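PDB 2PG0: acyl-CoA dehydrogenase from Geobacillus kaustophilus, which catalyses, as an FAD-dependent flavoenzyme, the alpha,beta-dehydrogenation of acyl-CoA thioesters, putting a double bond into the acyl chain. Local coordinates for the interface of chains A and B and the interface of chains A and C. Residues are numbered along the deposited sequence; one frame, centred on the assembly and turned at random. Chains: chain A/B/C, Acyl-CoA dehydrogenase.

Chain A meets chain B in contact 1 and chain C in contact 2, and the centres of the C-alpha atoms of the two patches lie about 28 Å apart. They share no residue. Both draw on the C-terminal domain of chain A: contact 1 on the loop after strand 275-276, contact 2 on helix 285-313. Helix 372-382 borders both, through B:Met374 in contact 1 and, marginally, C:Ile379 in contact 2. Each interface is two-fold symmetric, so each patch has a twin with the chains exchanged. Together they join neighbouring subunits of the deposited tetramer, the usual assembly of acyl-CoA dehydrogenases; contact 1 also borders an FAD site.

Contact 1: the interface of chains A and B. Residues chain A 276-277; chain B 136-137, 374.
This is a homodimer interface between two copies of the enzyme, in which a loop of one chain packs on a flavin-binding loop of the other. It joins chains A and B within the tetramer. Both sides line FAD pockets in this structure: B:Ser136 is an FAD-binding residue and A:Phe277 is also a pocket residue, as is typical of this family, where FAD binds across a subunit boundary. A:Phe277, just after strand 275-276, enters from chain A. Chain B supplies B:Ser136 and B:Asp137 from a loop and B:Met374 from helix 372-382.

A:Phe277 and B:Asp137 grip each other in two ways. The backbone N of A:Phe277 donates a hydrogen bond of 2.9 Å to the carboxylate oxygen OD2 of B:Asp137. The N-H comes from above the carboxylate plane, 52° out of it. The bond is bent, with 139° at the hydrogen. Meanwhile the carboxylate lies nearly parallel to the phenyl ring, and the two side chains run past each other in opposite directions. CB of B:Asp137 sits over the ring face, 3.7 Å from the centroid. The other carboxylate oxygen, OD1, is 3.6 Å from CD1 of A:Phe277. One short side chain thus lies on one face of the ring and also bonds the backbone N beside it. The first torsion of B:Asp137 (-173°) turns CG away from its own backbone N and towards chain A.

The far end of the ring reaches deeper into chain B. CZ of A:Phe277 lies 3.6 Å from CA of B:Asp137, so the ring tip rests on the loop backbone. CB of B:Ser136 touches the same tip at 4.0 Å. B:Met374 bends back at chi2 and chi3, bringing its thioether towards the ring. These contacts would probably steady the loop carrying B:Ser136 beside the cofactor. The sulfur SD of B:Met374 meets CZ of A:Phe277 at 3.8 Å.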
# COMPACT_ATOMS: atom_id res chain seq x y z
N ALA A 276 -3.04 -10.46 -26.33
CA ALA A 276 -2.27 -9.26 -26.64
C ALA A 276 -0.81 -9.66 -26.81
O ALA A 276 -0.31 -10.50 -26.06
CB ALA A 276 -2.40 -8.24 -25.53
N PHE A 277 -0.14 -9.08 -27.81
CA PHE A 277 1.28 -9.37 -28.08
C PHE A 277 1.56 -10.86 -28.31
O PHE A 277 2.62 -11.37 -27.93
CB PHE A 277 2.18 -8.78 -26.97
CG PHE A 277 1.89 -7.34 -26.68
CD1 PHE A 277 2.45 -6.33 -27.46
CD2 PHE A 277 1.03 -6.98 -25.64
CE1 PHE A 277 2.17 -5.00 -27.21
CE2 PHE A 277 0.74 -5.64 -25.38
CZ PHE A 277 1.32 -4.65 -26.17
N SER B 136 -3.52 -1.90 -26.48
CA SER B 136 -2.12 -1.84 -26.06
C SER B 136 -1.19 -2.29 -27.20
O SER B 136 -0.17 -1.65 -27.47
CB SER B 136 -1.88 -2.70 -24.81
OG SER B 136 -2.76 -2.37 -23.75
N ASP B 137 -1.57 -3.38 -27.86
CA ASP B 137 -0.79 -3.96 -28.96
C ASP B 137 -1.16 -3.30 -30.29
O ASP B 137 -1.70 -3.93 -31.19
CB ASP B 137 -1.02 -5.48 -29.01
CG ASP B 137 -0.12 -6.20 -30.01
OD1 ASP B 137 0.80 -5.57 -30.60
OD2 ASP B 137 -0.35 -7.41 -30.21
N MET B 374 1.22 -0.37 -19.73
CA MET B 374 2.05 0.05 -20.87
C MET B 374 3.01 1.17 -20.47
O MET B 374 4.15 1.20 -20.95
CB MET B 374 1.21 0.44 -22.09
CG MET B 374 0.50 -0.74 -22.76
SD MET B 374 1.57 -2.11 -23.30
CE MET B 374 1.38 -3.27 -21.94

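Contact 2: the interface of chains A and C. Residues chain A 293, 296-297, 300; chain C 324, 327-328, 379.
Helix 285-313 of chain A meets helix 319-343 of chain C, with C:Ile379 of helix 372-382 at the margin. Both long helices belong to the helical C-terminal domain of the acyl-CoA dehydrogenase family. The patch joins chains A and C in the tetramer.

A:Thr296 touches C:Trp327 and C:Trp328 with its branched side chain. The indole N-H of C:Trp327 (NE1) donates a hydrogen bond to the hydroxyl OG1 of A:Thr296 at 3.0 Å. The bond is fairly straight, 154° at the hydrogen, and the oxygen lies close to the ring plane, at the indole edge. The first torsion of C:Trp327 (89°) sets CG between its backbone N and carbonyl carbon, a crowded position, and the second torsion turns the NE1 edge to that hydroxyl. The methyl CG2 of A:Thr296 meets CB of C:Trp328 at 3.8 Å. C:Met324 slides alongside the threonine, its CG 3.6 Å from OG1.

A:Leu300 lays one branch on C:Trp328. Its methyl CD1 stands over the indole face, 3.3 Å from the centroid of the five-membered ring, a tight contact. With a serine in place of C:Trp328, the CD1 methyl of A:Leu300 would probably lose its flat support and a gap would open beside A:Thr296. At the other end of the patch, CG of A:Glu293 touches CH2 of C:Trp327 at 3.9 Å.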
# COMPACT_ATOMS: atom_id res chain seq x y z
N GLU A 293 -1.89 -12.66 -5.90
CA GLU A 293 -2.08 -11.81 -4.72
C GLU A 293 -3.56 -11.66 -4.36
O GLU A 293 -3.92 -11.75 -3.19
CB GLU A 293 -1.41 -10.44 -4.91
CG GLU A 293 0.12 -10.51 -4.91
CD GLU A 293 0.80 -9.14 -4.98
OE1 GLU A 293 0.14 -8.11 -4.73
OE2 GLU A 293 2.02 -9.11 -5.28
N THR A 296 -4.72 -14.93 -2.84
CA THR A 296 -4.21 -15.05 -1.46
C THR A 296 -5.10 -14.28 -0.48
O THR A 296 -5.54 -14.81 0.54
CB THR A 296 -2.74 -14.56 -1.37
OG1 THR A 296 -1.92 -15.35 -2.23
CG2 THR A 296 -2.21 -14.67 0.06
N GLU A 297 -5.36 -13.01 -0.80
CA GLU A 297 -6.17 -12.18 0.09
C GLU A 297 -7.60 -12.72 0.19
O GLU A 297 -8.20 -12.71 1.27
CB GLU A 297 -6.12 -10.72 -0.36
CG GLU A 297 -4.72 -10.08 -0.19
CD GLU A 297 -4.74 -8.55 -0.31
OE1 GLU A 297 -5.82 -7.97 -0.45
OE2 GLU A 297 -3.65 -7.93 -0.28
N LEU A 300 -7.51 -15.63 2.58
CA LEU A 300 -7.47 -15.11 3.95
C LEU A 300 -8.83 -14.67 4.47
O LEU A 300 -9.22 -15.02 5.58
CB LEU A 300 -6.49 -13.93 4.03
CG LEU A 300 -5.00 -14.24 3.92
CD1 LEU A 300 -4.28 -12.93 3.71
CD2 LEU A 300 -4.45 -14.97 5.16
N MET C 324 0.66 -19.49 0.03
CA MET C 324 -0.10 -18.31 0.46
C MET C 324 0.32 -17.86 1.86
O MET C 324 0.67 -16.69 2.09
CB MET C 324 -1.60 -18.61 0.45
CG MET C 324 -2.24 -18.65 -0.95
SD MET C 324 -4.00 -19.07 -0.93
CE MET C 324 -4.38 -18.77 -2.67
N TRP C 327 4.20 -16.47 1.98
CA TRP C 327 4.50 -15.14 1.47
C TRP C 327 3.73 -14.05 2.20
O TRP C 327 4.30 -13.03 2.57
CB TRP C 327 4.36 -15.05 -0.07
CG TRP C 327 2.99 -14.69 -0.60
CD1 TRP C 327 2.06 -15.54 -1.11
CD2 TRP C 327 2.42 -13.37 -0.68
NE1 TRP C 327 0.93 -14.85 -1.50
CE2 TRP C 327 1.13 -13.51 -1.24
CE3 TRP C 327 2.86 -12.09 -0.33
CZ2 TRP C 327 0.28 -12.42 -1.46
CZ3 TRP C 327 2.02 -11.00 -0.54
CH2 TRP C 327 0.74 -11.18 -1.10
N TRP C 328 2.44 -14.27 2.43
CA TRP C 328 1.61 -13.21 3.00
C TRP C 328 1.97 -12.91 4.45
O TRP C 328 2.06 -11.74 4.83
CB TRP C 328 0.12 -13.53 2.86
CG TRP C 328 -0.72 -12.33 3.17
CD1 TRP C 328 -1.15 -11.37 2.29
CD2 TRP C 328 -1.22 -11.94 4.46
NE1 TRP C 328 -1.89 -10.42 2.95
CE2 TRP C 328 -1.95 -10.74 4.28
CE3 TRP C 328 -1.14 -12.50 5.74
CZ2 TRP C 328 -2.59 -10.09 5.34
CZ3 TRP C 328 -1.77 -11.86 6.80
CH2 TRP C 328 -2.49 -10.66 6.59
N ILE C 379 1.64 -20.27 -6.68
CA ILE C 379 0.21 -20.00 -6.59
C ILE C 379 -0.40 -19.83 -8.00
O ILE C 379 -1.44 -20.43 -8.29
CB ILE C 379 -0.10 -18.77 -5.70
CG1 ILE C 379 0.27 -19.06 -4.24
CG2 ILE C 379 -1.60 -18.37 -5.79
CD1 ILE C 379 0.48 -17.80 -3.39